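Local coordinates for protein probable ss-1,3-N-acetylglucosaminyltransferase (Staphylococcus aureus subsp. aureus N315, PDB 6H21) that belongs to the GT-A glycosyltransferases of family 2 and holds manganese together with uridine-diphosphate-N-acetylglucosamine in its pocket, at residues Phe108-Asp113 with Ser173-Phe178. Sequence-based numbering, arbitrary orientation.
Sequences FLDSDD and SVLKMF. With MN (manganese (II) ion), chain Y; MN (manganese (II) ion), chain Z; UD1 (uridine-diphosphate-N-acetylglucosamine), chain X.
Leu175 lays its CD2 methyl against the C-terminal end of strand 105-108, 3.4 Å from Phe108 O, with its side chain crossing that of Asp110 at about a right angle. This buried carbonyl oxygen has no hydrogen-bonding partner in the model; besides the methyl it meets the CA-H of Leu175, CA to Phe108 O 3.6 Å. The surroundings form the metal-and-ligand site of a GT-A fold: Asp110 and Asp112, following strand 105-108, fit a DxD pattern, and Asp112 chelates one manganese ion through OD1 at 2.3 Å and OD2 at 2.2 Å. That metal also takes O2A and O2B of uridine-diphosphate-N-acetylglucosamine and two waters, giving six coordinating atoms; Asp112 OD2 bridges to the second manganese. From the second shell, Asp110 OD2 accepts from O4' of the ligand sugar and a metal-bound water, while OD1 lies 3.7 Å from Leu175 CD2 and forms a salt bridge with Arg94. A type I turn from Asp110 to Asp113, closed by Asp113 N to Asp110 O, brings Asp113 back so that its two carboxylate oxygens each accept from a different manganese-bound water; Tyr222 and Val225 also bond to this carboxylate. Farther from the metal, Phe108 turns its CG anti to the carbonyl carbon (chi1 -61°), and its ring-edge CD2 lies 3.4 Å from Val174 O and 3.9 Å from Phe178 CE1. The two phenyl planes stand obliquely at 68°, with Phe206 packed edge-to-face on Phe178. Ser173 OG accepts from Leu175 N in an ST turn. Leu175 CD1 lies within van der Waals distance of the ligand, 4.0 Å from O3'.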
ATOM      1  N   PHE C 108      42.429 -11.513 -12.528  1.00 35.54           N
ATOM      2  CA  PHE C 108      42.493 -10.344 -11.662  1.00 35.36           C
ATOM      3  C   PHE C 108      42.579 -10.801 -10.202  1.00 35.20           C
ATOM      4  O   PHE C 108      41.734 -11.540  -9.695  1.00 34.81           O
ATOM      5  CB  PHE C 108      41.318  -9.393 -11.925  1.00 35.04           C
ATOM      6  CG  PHE C 108      41.285  -8.849 -13.330  1.00 35.20           C
ATOM      7  CD1 PHE C 108      42.134  -7.823 -13.713  1.00 35.81           C
ATOM      8  CD2 PHE C 108      40.433  -9.386 -14.280  1.00 35.14           C
ATOM      9  CE1 PHE C 108      42.121  -7.336 -15.013  1.00 36.39           C
ATOM     10  CE2 PHE C 108      40.419  -8.896 -15.580  1.00 35.64           C
ATOM     11  CZ  PHE C 108      41.255  -7.867 -15.942  1.00 36.18           C
ATOM     12  N   LEU C 109      43.628 -10.327  -9.534  1.00 35.61           N
ATOM     13  CA  LEU C 109      43.882 -10.567  -8.130  1.00 35.80           C
ATOM     14  C   LEU C 109      43.943  -9.214  -7.423  1.00 36.08           C
ATOM     15  O   LEU C 109      44.693  -8.356  -7.824  1.00 36.95           O
ATOM     16  CB  LEU C 109      45.201 -11.328  -7.990  1.00 36.02           C
ATOM     17  CG  LEU C 109      45.752 -11.460  -6.574  1.00 36.30           C
ATOM     18  CD1 LEU C 109      44.821 -12.281  -5.684  1.00 36.06           C
ATOM     19  CD2 LEU C 109      47.140 -12.067  -6.609  1.00 36.84           C
ATOM     20  N   ASP C 110      43.151  -9.054  -6.361  1.00 35.90           N
ATOM     21  CA  ASP C 110      43.256  -7.866  -5.519  1.00 36.41           C
ATOM     22  C   ASP C 110      44.443  -8.060  -4.564  1.00 37.05           C
ATOM     23  O   ASP C 110      44.759  -9.200  -4.166  1.00 36.97           O
ATOM     24  CB  ASP C 110      41.919  -7.557  -4.835  1.00 36.13           C
ATOM     25  CG  ASP C 110      40.833  -7.107  -5.801  1.00 35.68           C
ATOM     26  OD1 ASP C 110      41.165  -6.776  -6.971  1.00 35.71           O
ATOM     27  OD2 ASP C 110      39.660  -7.072  -5.379  1.00 35.53           O
ATOM     28  N   SER C 111      45.081  -6.934  -4.218  1.00 37.83           N
ATOM     29  CA  SER C 111      46.352  -6.860  -3.508  1.00 38.78           C
ATOM     30  C   SER C 111      46.245  -7.344  -2.054  1.00 38.76           C
ATOM     31  O   SER C 111      47.264  -7.522  -1.398  1.00 39.19           O
ATOM     32  CB  SER C 111      46.889  -5.452  -3.546  1.00 39.98           C
ATOM     33  OG  SER C 111      45.934  -4.552  -3.019  1.00 40.20           O
ATOM     34  N   ASP C 112      45.027  -7.544  -1.551  1.00 38.09           N
ATOM     35  CA  ASP C 112      44.825  -7.987  -0.174  1.00 38.67           C
ATOM     36  C   ASP C 112      44.391  -9.466  -0.103  1.00 38.23           C
ATOM     37  O   ASP C 112      44.248  -9.998   0.988  1.00 38.95           O
ATOM     38  CB  ASP C 112      43.817  -7.077   0.547  1.00 38.91           C
ATOM     39  CG  ASP C 112      42.455  -6.981  -0.125  1.00 38.22           C
ATOM     40  OD1 ASP C 112      42.315  -7.481  -1.264  1.00 37.22           O
ATOM     41  OD2 ASP C 112      41.524  -6.407   0.490  1.00 38.32           O
ATOM     42  N   ASP C 113      44.175 -10.135  -1.243  1.00 37.43           N
ATOM     43  CA  ASP C 113      43.594 -11.523  -1.260  1.00 37.29           C
ATOM     44  C   ASP C 113      44.715 -12.557  -1.488  1.00 37.53           C
ATOM     45  O   ASP C 113      45.881 -12.190  -1.593  1.00 38.05           O
ATOM     46  CB  ASP C 113      42.477 -11.633  -2.304  1.00 36.39           C
ATOM     47  CG  ASP C 113      41.278 -10.719  -2.048  1.00 36.03           C
ATOM     48  OD1 ASP C 113      41.029 -10.391  -0.874  1.00 36.53           O
ATOM     49  OD2 ASP C 113      40.617 -10.331  -3.045  1.00 35.25           O
ATOM     50  N   SER C 173      32.062 -10.391  -9.566  1.00 32.11           N
ATOM     51  CA  SER C 173      33.429  -9.849  -9.374  1.00 32.24           C
ATOM     52  C   SER C 173      34.283 -10.262 -10.578  1.00 32.38           C
ATOM     53  O   SER C 173      33.970 -11.233 -11.263  1.00 32.44           O
ATOM     54  CB  SER C 173      34.070 -10.310  -8.085  1.00 32.62           C
ATOM     55  OG  SER C 173      34.657 -11.595  -8.231  1.00 32.67           O
ATOM     56  N   VAL C 174      35.384  -9.547 -10.797  1.00 32.48           N
ATOM     57  CA  VAL C 174      36.324  -9.892 -11.842  1.00 32.74           C
ATOM     58  C   VAL C 174      37.427 -10.820 -11.308  1.00 32.88           C
ATOM     59  O   VAL C 174      38.439 -11.030 -12.014  1.00 33.25           O
ATOM     60  CB  VAL C 174      36.922  -8.625 -12.476  1.00 33.03           C
ATOM     61  CG1 VAL C 174      35.822  -7.760 -13.068  1.00 32.91           C
ATOM     62  CG2 VAL C 174      37.768  -7.851 -11.482  1.00 33.28           C
ATOM     63  N   LEU C 175      37.227 -11.412 -10.117  1.00 32.66           N
ATOM     64  CA  LEU C 175      38.260 -12.252  -9.495  1.00 32.98           C
ATOM     65  C   LEU C 175      38.145 -13.697 -10.021  1.00 33.21           C
ATOM     66  O   LEU C 175      37.764 -14.641  -9.318  1.00 33.33           O
ATOM     67  CB  LEU C 175      38.140 -12.134  -7.977  1.00 32.95           C
ATOM     68  CG  LEU C 175      38.084 -10.693  -7.469  1.00 32.76           C
ATOM     69  CD1 LEU C 175      37.865 -10.659  -5.972  1.00 33.02           C
ATOM     70  CD2 LEU C 175      39.348  -9.915  -7.846  1.00 33.00           C
ATOM     71  N   LYS C 176      38.521 -13.827 -11.294  1.00 33.39           N
ATOM     72  CA  LYS C 176      38.191 -14.943 -12.167  1.00 33.78           C
ATOM     73  C   LYS C 176      39.234 -15.009 -13.289  1.00 34.30           C
ATOM     74  O   LYS C 176      40.014 -14.071 -13.473  1.00 34.26           O
ATOM     75  CB  LYS C 176      36.805 -14.721 -12.786  1.00 33.53           C
ATOM     76  CG  LYS C 176      35.637 -14.708 -11.804  1.00 33.25           C
ATOM     77  CD  LYS C 176      34.328 -14.322 -12.443  1.00 32.95           C
ATOM     78  CE  LYS C 176      33.130 -14.532 -11.539  1.00 32.85           C
ATOM     79  NZ  LYS C 176      33.197 -13.729 -10.289  1.00 32.55           N
ATOM     80  N   MET C 177      39.202 -16.085 -14.075  1.00 34.94           N
ATOM     81  CA  MET C 177      40.130 -16.252 -15.201  1.00 35.61           C
ATOM     82  C   MET C 177      39.372 -16.003 -16.517  1.00 35.95           C
ATOM     83  O   MET C 177      38.456 -16.709 -16.852  1.00 36.01           O
ATOM     84  CB  MET C 177      40.761 -17.650 -15.173  1.00 36.19           C
ATOM     85  CG  MET C 177      41.787 -17.878 -16.263  1.00 36.92           C
ATOM     86  SD  MET C 177      42.704 -19.427 -16.073  1.00 37.66           S
ATOM     87  CE  MET C 177      43.610 -19.097 -14.563  1.00 37.22           C
ATOM     88  N   PHE C 178      39.793 -14.964 -17.249  1.00 36.32           N
ATOM     89  CA  PHE C 178      39.162 -14.467 -18.466  1.00 36.92           C
ATOM     90  C   PHE C 178      40.076 -14.688 -19.686  1.00 38.15           C
ATOM     91  O   PHE C 178      41.214 -14.331 -19.649  1.00 38.37           O
ATOM     92  CB  PHE C 178      38.943 -12.955 -18.369  1.00 36.43           C
ATOM     93  CG  PHE C 178      37.949 -12.458 -17.349  1.00 35.55           C
ATOM     94  CD1 PHE C 178      38.330 -12.203 -16.040  1.00 35.07           C
ATOM     95  CD2 PHE C 178      36.650 -12.163 -17.720  1.00 35.35           C
ATOM     96  CE1 PHE C 178      37.427 -11.698 -15.122  1.00 34.46           C
ATOM     97  CE2 PHE C 178      35.747 -11.662 -16.795  1.00 34.72           C
ATOM     98  CZ  PHE C 178      36.138 -11.429 -15.500  1.00 34.23           C
TER
HETATM   99 MN    MN Y 404      40.114  -6.816  -1.186  1.00 35.78          MN
HETATM  100 MN    MN Z 405      41.089  -4.861   2.275  1.00 74.91          MN
HETATM  101  C1' UD1 X 403      35.806  -4.717  -3.328  1.00 45.54           C
HETATM  102  C2' UD1 X 403      35.030  -5.912  -3.889  1.00 45.67           C
HETATM  103  C3' UD1 X 403      35.912  -6.695  -4.859  1.00 44.33           C
HETATM  104  C4' UD1 X 403      36.448  -5.754  -5.936  1.00 39.81           C
HETATM  105  C5' UD1 X 403      37.080  -4.494  -5.336  1.00 43.80           C
HETATM  106  C6' UD1 X 403      37.503  -3.490  -6.413  1.00 43.25           C
HETATM  107  C7' UD1 X 403      33.309  -6.886  -2.413  1.00 54.51           C
HETATM  108  C8' UD1 X 403      33.050  -7.859  -1.293  1.00 53.03           C
HETATM  109  N2' UD1 X 403      34.579  -6.780  -2.808  1.00 48.62           N
HETATM  110  O1' UD1 X 403      36.949  -5.232  -2.637  1.00 41.17           O
HETATM  111  O3' UD1 X 403      35.161  -7.766  -5.451  1.00 41.42           O
HETATM  112  O4' UD1 X 403      37.427  -6.452  -6.706  1.00 37.83           O
HETATM  113  O5' UD1 X 403      36.194  -3.852  -4.396  1.00 39.30           O
HETATM  114  O6' UD1 X 403      36.439  -3.173  -7.305  1.00 49.02           O
HETATM  115  O7' UD1 X 403      32.410  -6.245  -2.929  1.00 52.28           O
HETATM  116  N1  UD1 X 403      43.171  -0.052  -5.498  1.00 43.21           N
HETATM  117  C2  UD1 X 403      43.711   0.750  -6.520  1.00 36.81           C
HETATM  118  N3  UD1 X 403      43.699   2.075  -6.437  1.00 46.02           N
HETATM  119  C4  UD1 X 403      43.182   2.686  -5.378  1.00 43.77           C
HETATM  120  C5  UD1 X 403      42.635   1.930  -4.339  1.00 43.07           C
HETATM  121  C6  UD1 X 403      42.628   0.536  -4.416  1.00 39.57           C
HETATM  122  O2  UD1 X 403      44.205   0.242  -7.535  1.00 37.96           O
HETATM  123  O4  UD1 X 403      43.215   3.937  -5.352  1.00 40.89           O
HETATM  124  C1B UD1 X 403      43.215  -1.503  -5.688  1.00 36.80           C
HETATM  125  C2B UD1 X 403      43.642  -2.281  -4.456  1.00 37.68           C
HETATM  126  O2' UD1 X 403      45.055  -2.243  -4.293  1.00 37.46           O
HETATM  127  C3B UD1 X 403      43.096  -3.664  -4.772  1.00 38.10           C
HETATM  128  C4B UD1 X 403      41.849  -3.380  -5.606  1.00 39.43           C
HETATM  129  O4B UD1 X 403      41.929  -2.012  -6.038  1.00 38.10           O
HETATM  130  O3B UD1 X 403      44.038  -4.416  -5.548  1.00 35.30           O
HETATM  131  C5B UD1 X 403      40.563  -3.555  -4.818  1.00 41.26           C
HETATM  132  O5B UD1 X 403      40.713  -2.919  -3.557  1.00 40.23           O
HETATM  133  PA  UD1 X 403      40.293  -3.635  -2.189  1.00 37.58           P
HETATM  134  O1A UD1 X 403      40.629  -2.659  -1.108  1.00 41.65           O
HETATM  135  O2A UD1 X 403      40.762  -5.087  -2.123  1.00 34.83           O
HETATM  136  O3A UD1 X 403      38.720  -3.631  -2.374  1.00 38.44           O
HETATM  137  PB  UD1 X 403      37.712  -4.470  -1.466  1.00 37.33           P
HETATM  138  O1B UD1 X 403      36.789  -3.499  -0.798  1.00 40.70           O
HETATM  139  O2B UD1 X 403      38.420  -5.510  -0.609  1.00 35.20           O
HETATM  140  O   HOH W   1      39.254  -7.928  -2.949  1.00 32.76           O
HETATM  141  O   HOH W   2      39.454  -8.532  -0.040  1.00 33.45           O